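PDB 2B78: hypothetical protein SMU.776 from Streptococcus mutans, which is of unknown function but is probably an S-adenosylmethionine-dependent methyltransferase that may bind RNA. Local coordinates for residues Val119-Trp123 with Ile135-Phe139; Leu147-Glu151 with Ala163-Glu169. The contacts are given in a common frame with arbitrary orientation. Residue numbers count along the deposited sequence, not the author numbering.

Contact 1 of 2, residues Val119-Trp123 with Ile135-Phe139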
ATOM      1  N   VAL A 119      16.518  -3.903   3.611  1.00 14.42           N
ATOM      2  CA  VAL A 119      15.580  -3.811   2.505  1.00 15.70           C
ATOM      3  C   VAL A 119      14.612  -4.975   2.544  1.00 15.87           C
ATOM      4  O   VAL A 119      14.906  -6.028   3.128  1.00 16.76           O
ATOM      5  CB  VAL A 119      16.298  -3.790   1.140  1.00 16.97           C
ATOM      6  CG1 VAL A 119      17.105  -2.525   1.023  1.00 18.47           C
ATOM      7  CG2 VAL A 119      17.198  -5.008   0.983  1.00 18.43           C
ATOM      8  N   LEU A 120      13.450  -4.777   1.930  1.00 15.54           N
ATOM      9  CA  LEU A 120      12.422  -5.804   1.888  1.00 15.25           C
ATOM     10  C   LEU A 120      11.897  -5.993   0.467  1.00 15.56           C
ATOM     11  O   LEU A 120      11.286  -5.092  -0.107  1.00 16.65           O
ATOM     12  CB  LEU A 120      11.266  -5.433   2.824  1.00 12.64           C
ATOM     13  CG  LEU A 120      10.132  -6.465   2.892  1.00 13.93           C
ATOM     14  CD1 LEU A 120      10.646  -7.749   3.548  1.00 12.87           C
ATOM     15  CD2 LEU A 120       8.959  -5.893   3.678  1.00 13.92           C
ATOM     16  N   PHE A 121      12.158  -7.175  -0.087  1.00 15.91           N
ATOM     17  CA  PHE A 121      11.723  -7.552  -1.425  1.00 16.72           C
ATOM     18  C   PHE A 121      10.374  -8.239  -1.300  1.00 17.70           C
ATOM     19  O   PHE A 121      10.147  -9.000  -0.351  1.00 17.80           O
ATOM     20  CB  PHE A 121      12.692  -8.569  -2.036  1.00 15.94           C
ATOM     21  CG  PHE A 121      13.984  -7.986  -2.525  1.00 16.87           C
ATOM     22  CD1 PHE A 121      14.178  -7.738  -3.877  1.00 15.92           C
ATOM     23  CD2 PHE A 121      15.019  -7.703  -1.638  1.00 17.09           C
ATOM     24  CE1 PHE A 121      15.384  -7.219  -4.337  1.00 15.52           C
ATOM     25  CE2 PHE A 121      16.229  -7.184  -2.096  1.00 15.16           C
ATOM     26  CZ  PHE A 121      16.409  -6.942  -3.443  1.00 13.98           C
ATOM     27  N   SER A 122       9.488  -7.989  -2.257  1.00 16.65           N
ATOM     28  CA  SER A 122       8.187  -8.634  -2.265  1.00 16.54           C
ATOM     29  C   SER A 122       7.945  -9.198  -3.653  1.00 16.55           C
ATOM     30  O   SER A 122       8.032  -8.482  -4.661  1.00 15.50           O
ATOM     31  CB  SER A 122       7.076  -7.654  -1.882  1.00 16.01           C
ATOM     32  OG  SER A 122       7.175  -7.309  -0.510  1.00 17.00           O
ATOM     33  N   TRP A 123       7.668 -10.496  -3.702  1.00 16.83           N
ATOM     34  CA  TRP A 123       7.415 -11.187  -4.965  1.00 16.95           C
ATOM     35  C   TRP A 123       5.911 -11.445  -5.121  1.00 17.45           C
ATOM     36  O   TRP A 123       5.315 -12.185  -4.331  1.00 17.25           O
ATOM     37  CB  TRP A 123       8.177 -12.516  -4.985  1.00 15.32           C
ATOM     38  CG  TRP A 123       9.610 -12.403  -4.543  1.00 15.49           C
ATOM     39  CD1 TRP A 123      10.157 -12.921  -3.403  1.00 14.67           C
ATOM     40  CD2 TRP A 123      10.668 -11.694  -5.207  1.00 14.42           C
ATOM     41  NE1 TRP A 123      11.485 -12.579  -3.315  1.00 15.39           N
ATOM     42  CE2 TRP A 123      11.827 -11.830  -4.409  1.00 13.99           C
ATOM     43  CE3 TRP A 123      10.750 -10.964  -6.401  1.00 14.00           C
ATOM     44  CZ2 TRP A 123      13.052 -11.252  -4.761  1.00 13.40           C
ATOM     45  CZ3 TRP A 123      11.968 -10.390  -6.750  1.00 14.03           C
ATOM     46  CH2 TRP A 123      13.104 -10.541  -5.933  1.00 14.04           C
ATOM     47  N   ILE A 135      17.686 -10.961 -10.131  1.00 19.14           N
ATOM     48  CA  ILE A 135      17.100  -9.694  -9.714  1.00 17.92           C
ATOM     49  C   ILE A 135      17.834  -9.162  -8.481  1.00 18.64           C
ATOM     50  O   ILE A 135      18.230  -8.002  -8.434  1.00 19.49           O
ATOM     51  CB  ILE A 135      15.598  -9.855  -9.352  1.00 17.90           C
ATOM     52  CG1 ILE A 135      14.793 -10.181 -10.613  1.00 15.87           C
ATOM     53  CG2 ILE A 135      15.076  -8.570  -8.681  1.00 15.23           C
ATOM     54  CD1 ILE A 135      13.298 -10.337 -10.373  1.00 17.79           C
ATOM     55  N   VAL A 136      18.009 -10.014  -7.474  1.00 18.15           N
ATOM     56  CA  VAL A 136      18.680  -9.599  -6.249  1.00 17.35           C
ATOM     57  C   VAL A 136      20.135  -9.225  -6.520  1.00 18.03           C
ATOM     58  O   VAL A 136      20.623  -8.213  -6.024  1.00 19.46           O
ATOM     59  CB  VAL A 136      18.612 -10.715  -5.176  1.00 17.32           C
ATOM     60  CG1 VAL A 136      19.365 -10.291  -3.938  1.00 16.66           C
ATOM     61  CG2 VAL A 136      17.164 -11.001  -4.820  1.00 16.02           C
ATOM     62  N   ALA A 137      20.817 -10.044  -7.319  1.00 17.27           N
ATOM     63  CA  ALA A 137      22.207  -9.796  -7.674  1.00 16.78           C
ATOM     64  C   ALA A 137      22.349  -8.396  -8.278  1.00 16.22           C
ATOM     65  O   ALA A 137      23.259  -7.639  -7.925  1.00 16.70           O
ATOM     66  CB  ALA A 137      22.682 -10.857  -8.671  1.00 15.95           C
ATOM     67  N   ALA A 138      21.440  -8.061  -9.189  1.00 14.76           N
ATOM     68  CA  ALA A 138      21.439  -6.753  -9.835  1.00 13.86           C
ATOM     69  C   ALA A 138      21.180  -5.648  -8.821  1.00 13.39           C
ATOM     70  O   ALA A 138      21.795  -4.577  -8.887  1.00 12.77           O
ATOM     71  CB  ALA A 138      20.368  -6.708 -10.921  1.00 11.72           C
ATOM     72  N   PHE A 139      20.266  -5.897  -7.886  1.00 13.29           N
ATOM     73  CA  PHE A 139      19.939  -4.897  -6.866  1.00 14.52           C
ATOM     74  C   PHE A 139      21.134  -4.616  -5.957  1.00 15.31           C
ATOM     75  O   PHE A 139      21.452  -3.456  -5.674  1.00 15.24           O
ATOM     76  CB  PHE A 139      18.754  -5.352  -5.999  1.00 13.90           C
ATOM     77  CG  PHE A 139      18.350  -4.342  -4.951  1.00 14.37           C
ATOM     78  CD1 PHE A 139      17.442  -3.332  -5.251  1.00 13.29           C
ATOM     79  CD2 PHE A 139      18.911  -4.376  -3.677  1.00 13.42           C
ATOM     80  CE1 PHE A 139      17.098  -2.369  -4.296  1.00 13.25           C
ATOM     81  CE2 PHE A 139      18.579  -3.425  -2.719  1.00 13.14           C
ATOM     82  CZ  PHE A 139      17.669  -2.415  -3.031  1.00 14.14           C
TER
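This is a buried, wholly apolar helix-on-sheet contact, the strand-to-helix half of a right-handed beta-alpha-beta crossover. Strand 118-123 is the middle strand of a five-stranded mixed sheet (96-101, 110-115, 118-123, 148-153 and 162-165), and helix 132-142 covers one face of it. The short axes approach to 11.7 Å at 151° between their N-to-C directions, so the helix runs roughly back along the strand; no hydrogen bond crosses the gap, and side chains fill it. Val119, Phe121 and Trp123, every second residue of the strand, meet Ile135, Val136 and Phe139. Ile135 and Phe139, four residues apart and so one turn apart, both direct CA-to-CB toward the strand. Val136 CG2 lies over one face of the Phe121 ring, 4.2 Å from Phe121 CE1, and at the edge of the Trp123 indole, 4.1 Å from Trp123 CZ2. Trp123 CZ3 also reaches Ile135 CD1 at 3.9 Å, while the indole NE1 is hydrogen-bonded to Glu151 on the next strand. Helix 71-83 packs against helix 132-142, Phe74 touching Ile135 and Ala138. Phe121 and Phe139 form a T-shaped pair, centroids 5.1 Å apart and planes at 76°, with Phe121 CZ 3.6 Å from Phe139 CG.

Contact 2 of 2, residues Leu147-Glu151 with Ala163-Glu169; sequences LGAYE and AHLYGQE
Strands 148-151 and 163-165 run antiparallel as a beta hairpin, their short axes 4.2 Å apart at 138°. Glu151 and Ala163 form a hydrogen-bonded pair (Glu151 N to Ala163 O 2.9 Å, Ala163 N to Glu151 O 3.1 Å); Tyr150 faces His164 in a non-hydrogen-bonded pair. A classic beta bulge follows: Ala149 O accepts from Leu165 N at 2.7 Å and Tyr166 N at 3.3 Å, Leu165 having phi/psi -106/-52. Ala149 N donates to Tyr166 O (2.8 Å), Gly148 opposes Gly167 (phi +73°), and Gln168 N reaches Leu147 O at 2.8 Å. Tyr166 (chi1 p) lays its ring over Ala149 CB, 3.5 Å from the centroid, a CH-pi contact. On the other face Tyr150 (chi1 m) receives the edge of the His164 ring (chi1 t), centroids 4.9 Å apart, and Tyr150 OH donates to Glu169 OE2 at 2.5 Å. A water bridges Glu151 OE2 and His164 O; Glu151 OE1 binds Trp123 NE1 and salt-bridges Arg132. Strand 118-123 flanks strand 148-153 on its other side, and helix 132-142 meets Leu165 and Tyr166.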
ATOM      1  N   LEU A 147      22.593  -3.245   4.981  1.00 21.10           N
ATOM      2  CA  LEU A 147      23.172  -4.262   5.858  1.00 21.50           C
ATOM      3  C   LEU A 147      22.598  -5.658   5.648  1.00 21.56           C
ATOM      4  O   LEU A 147      23.283  -6.666   5.870  1.00 22.72           O
ATOM      5  CB  LEU A 147      22.974  -3.860   7.320  1.00 21.62           C
ATOM      6  CG  LEU A 147      23.474  -2.481   7.748  1.00 21.37           C
ATOM      7  CD1 LEU A 147      23.204  -2.314   9.230  1.00 21.99           C
ATOM      8  CD2 LEU A 147      24.961  -2.331   7.449  1.00 21.31           C
ATOM      9  N   GLY A 148      21.338  -5.722   5.235  1.00 20.30           N
ATOM     10  CA  GLY A 148      20.699  -7.006   5.023  1.00 19.36           C
ATOM     11  C   GLY A 148      19.394  -6.872   4.273  1.00 20.08           C
ATOM     12  O   GLY A 148      18.938  -5.755   4.009  1.00 21.59           O
ATOM     13  N   ALA A 149      18.788  -8.009   3.932  1.00 19.46           N
ATOM     14  CA  ALA A 149      17.532  -8.019   3.195  1.00 18.98           C
ATOM     15  C   ALA A 149      16.630  -9.186   3.563  1.00 18.27           C
ATOM     16  O   ALA A 149      17.097 -10.267   3.947  1.00 18.55           O
ATOM     17  CB  ALA A 149      17.811  -8.050   1.691  1.00 18.93           C
ATOM     18  N   TYR A 150      15.329  -8.945   3.422  1.00 17.19           N
ATOM     19  CA  TYR A 150      14.291  -9.925   3.691  1.00 16.47           C
ATOM     20  C   TYR A 150      13.367  -9.948   2.488  1.00 16.21           C
ATOM     21  O   TYR A 150      13.410  -9.044   1.651  1.00 15.51           O
ATOM     22  CB  TYR A 150      13.503  -9.531   4.934  1.00 15.11           C
ATOM     23  CG  TYR A 150      14.283  -9.735   6.196  1.00 17.03           C
ATOM     24  CD1 TYR A 150      14.159 -10.920   6.931  1.00 15.45           C
ATOM     25  CD2 TYR A 150      15.188  -8.773   6.633  1.00 14.83           C
ATOM     26  CE1 TYR A 150      14.925 -11.135   8.076  1.00 16.45           C
ATOM     27  CE2 TYR A 150      15.958  -8.979   7.771  1.00 16.97           C
ATOM     28  CZ  TYR A 150      15.821 -10.160   8.486  1.00 17.00           C
ATOM     29  OH  TYR A 150      16.595 -10.366   9.606  1.00 18.02           O
ATOM     30  N   GLU A 151      12.536 -10.978   2.400  1.00 16.13           N
ATOM     31  CA  GLU A 151      11.611 -11.097   1.286  1.00 17.16           C
ATOM     32  C   GLU A 151      10.243 -11.611   1.719  1.00 16.72           C
ATOM     33  O   GLU A 151      10.141 -12.400   2.656  1.00 16.35           O
ATOM     34  CB  GLU A 151      12.188 -12.039   0.222  1.00 15.65           C
ATOM     35  CG  GLU A 151      12.236 -13.511   0.648  1.00 16.42           C
ATOM     36  CD  GLU A 151      12.900 -14.400  -0.387  1.00 16.64           C
ATOM     37  OE1 GLU A 151      12.865 -14.052  -1.584  1.00 11.75           O
ATOM     38  OE2 GLU A 151      13.451 -15.458  -0.006  1.00 17.25           O
ATOM     39  N   ALA A 163      11.036 -14.504   4.758  1.00 17.58           N
ATOM     40  CA  ALA A 163      12.342 -15.121   4.983  1.00 16.77           C
ATOM     41  C   ALA A 163      13.497 -14.138   4.860  1.00 15.96           C
ATOM     42  O   ALA A 163      13.404 -13.143   4.138  1.00 16.41           O
ATOM     43  CB  ALA A 163      12.541 -16.276   3.995  1.00 13.24           C
ATOM     44  N   HIS A 164      14.581 -14.413   5.583  1.00 16.00           N
ATOM     45  CA  HIS A 164      15.777 -13.590   5.510  1.00 15.74           C
ATOM     46  C   HIS A 164      16.330 -13.898   4.121  1.00 16.56           C
ATOM     47  O   HIS A 164      16.309 -15.060   3.702  1.00 16.79           O
ATOM     48  CB  HIS A 164      16.769 -13.996   6.604  1.00 14.88           C
ATOM     49  CG  HIS A 164      18.090 -13.301   6.511  1.00 16.26           C
ATOM     50  ND1 HIS A 164      18.212 -11.928   6.522  1.00 15.65           N
ATOM     51  CD2 HIS A 164      19.346 -13.788   6.371  1.00 17.11           C
ATOM     52  CE1 HIS A 164      19.484 -11.598   6.386  1.00 14.29           C
ATOM     53  NE2 HIS A 164      20.193 -12.708   6.293  1.00 15.52           N
ATOM     54  N   LEU A 165      16.796 -12.876   3.403  1.00 17.88           N
ATOM     55  CA  LEU A 165      17.298 -13.064   2.034  1.00 19.00           C
ATOM     56  C   LEU A 165      18.809 -13.000   1.867  1.00 19.65           C
ATOM     57  O   LEU A 165      19.404 -13.900   1.266  1.00 20.53           O
ATOM     58  CB  LEU A 165      16.651 -12.044   1.088  1.00 19.21           C
ATOM     59  CG  LEU A 165      16.991 -12.218  -0.397  1.00 19.38           C
ATOM     60  CD1 LEU A 165      16.570 -13.609  -0.852  1.00 18.46           C
ATOM     61  CD2 LEU A 165      16.292 -11.139  -1.231  1.00 19.70           C
ATOM     62  N   TYR A 166      19.434 -11.934   2.364  1.00 19.07           N
ATOM     63  CA  TYR A 166      20.888 -11.826   2.268  1.00 18.25           C
ATOM     64  C   TYR A 166      21.449 -10.860   3.294  1.00 18.55           C
ATOM     65  O   TYR A 166      20.711 -10.066   3.875  1.00 18.98           O
ATOM     66  CB  TYR A 166      21.326 -11.416   0.848  1.00 16.95           C
ATOM     67  CG  TYR A 166      21.023  -9.986   0.415  1.00 15.85           C
ATOM     68  CD1 TYR A 166      21.625  -8.896   1.044  1.00 15.66           C
ATOM     69  CD2 TYR A 166      20.161  -9.731  -0.653  1.00 16.34           C
ATOM     70  CE1 TYR A 166      21.380  -7.589   0.618  1.00 14.36           C
ATOM     71  CE2 TYR A 166      19.910  -8.425  -1.086  1.00 16.50           C
ATOM     72  CZ  TYR A 166      20.527  -7.363  -0.442  1.00 14.64           C
ATOM     73  OH  TYR A 166      20.302  -6.080  -0.869  1.00 14.74           O
ATOM     74  N   GLY A 167      22.756 -10.940   3.527  1.00 19.01           N
ATOM     75  CA  GLY A 167      23.392 -10.047   4.481  1.00 19.69           C
ATOM     76  C   GLY A 167      23.115 -10.323   5.947  1.00 19.98           C
ATOM     77  O   GLY A 167      22.828 -11.453   6.342  1.00 19.31           O
ATOM     78  N   GLN A 168      23.216  -9.274   6.759  1.00 21.10           N
ATOM     79  CA  GLN A 168      22.985  -9.376   8.197  1.00 23.07           C
ATOM     80  C   GLN A 168      21.510  -9.564   8.521  1.00 23.42           C
ATOM     81  O   GLN A 168      20.639  -9.281   7.698  1.00 23.43           O
ATOM     82  CB  GLN A 168      23.470  -8.110   8.909  1.00 25.00           C
ATOM     83  CG  GLN A 168      24.972  -7.999   9.124  1.00 27.22           C
ATOM     84  CD  GLN A 168      25.371  -6.630   9.660  1.00 28.66           C
ATOM     85  OE1 GLN A 168      24.728  -6.090  10.560  1.00 29.21           O
ATOM     86  NE2 GLN A 168      26.434  -6.064   9.105  1.00 30.45           N
ATOM     87  N   GLU A 169      21.237 -10.054   9.726  1.00 23.82           N
ATOM     88  CA  GLU A 169      19.866 -10.236  10.179  1.00 23.90           C
ATOM     89  C   GLU A 169      19.498  -8.933  10.875  1.00 23.35           C
ATOM     90  O   GLU A 169      20.371  -8.223  11.377  1.00 22.47           O
ATOM     91  CB  GLU A 169      19.775 -11.395  11.181  1.00 26.63           C
ATOM     92  CG  GLU A 169      19.792 -12.784  10.568  1.00 29.69           C
ATOM     93  CD  GLU A 169      18.408 -13.293  10.190  1.00 34.54           C
ATOM     94  OE1 GLU A 169      18.332 -14.388   9.592  1.00 37.76           O
ATOM     95  OE2 GLU A 169      17.394 -12.612  10.489  1.00 34.96           O
TER
HETATM   96  O   HOH W   1      15.387 -16.724   1.561  1.00 28.72           O

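In the fold
From the N terminus, strand 118-123 leads through helix 126-130 into helix 132-142, and contact 1 folds that helix back onto the strand. The chain then returns to the sheet as strand 148-153, parallel to 118-123 and beside it, completing the right-handed beta-alpha-beta crossover. Contact 2 closes next, pairing 148-153 with edge strand 162-165; the two contacts follow in series, neither nested nor crossed, with centres about 10 Å apart. They join directly: Phe121 N lies 2.8 Å from Tyr150 O, Val119 CG2 3.2 Å from Ala149 CB, and Val136 CG1 3.4 Å from Tyr166 CD2. Helix 132-142 thus covers a largely apolar face spanning the three adjacent strands.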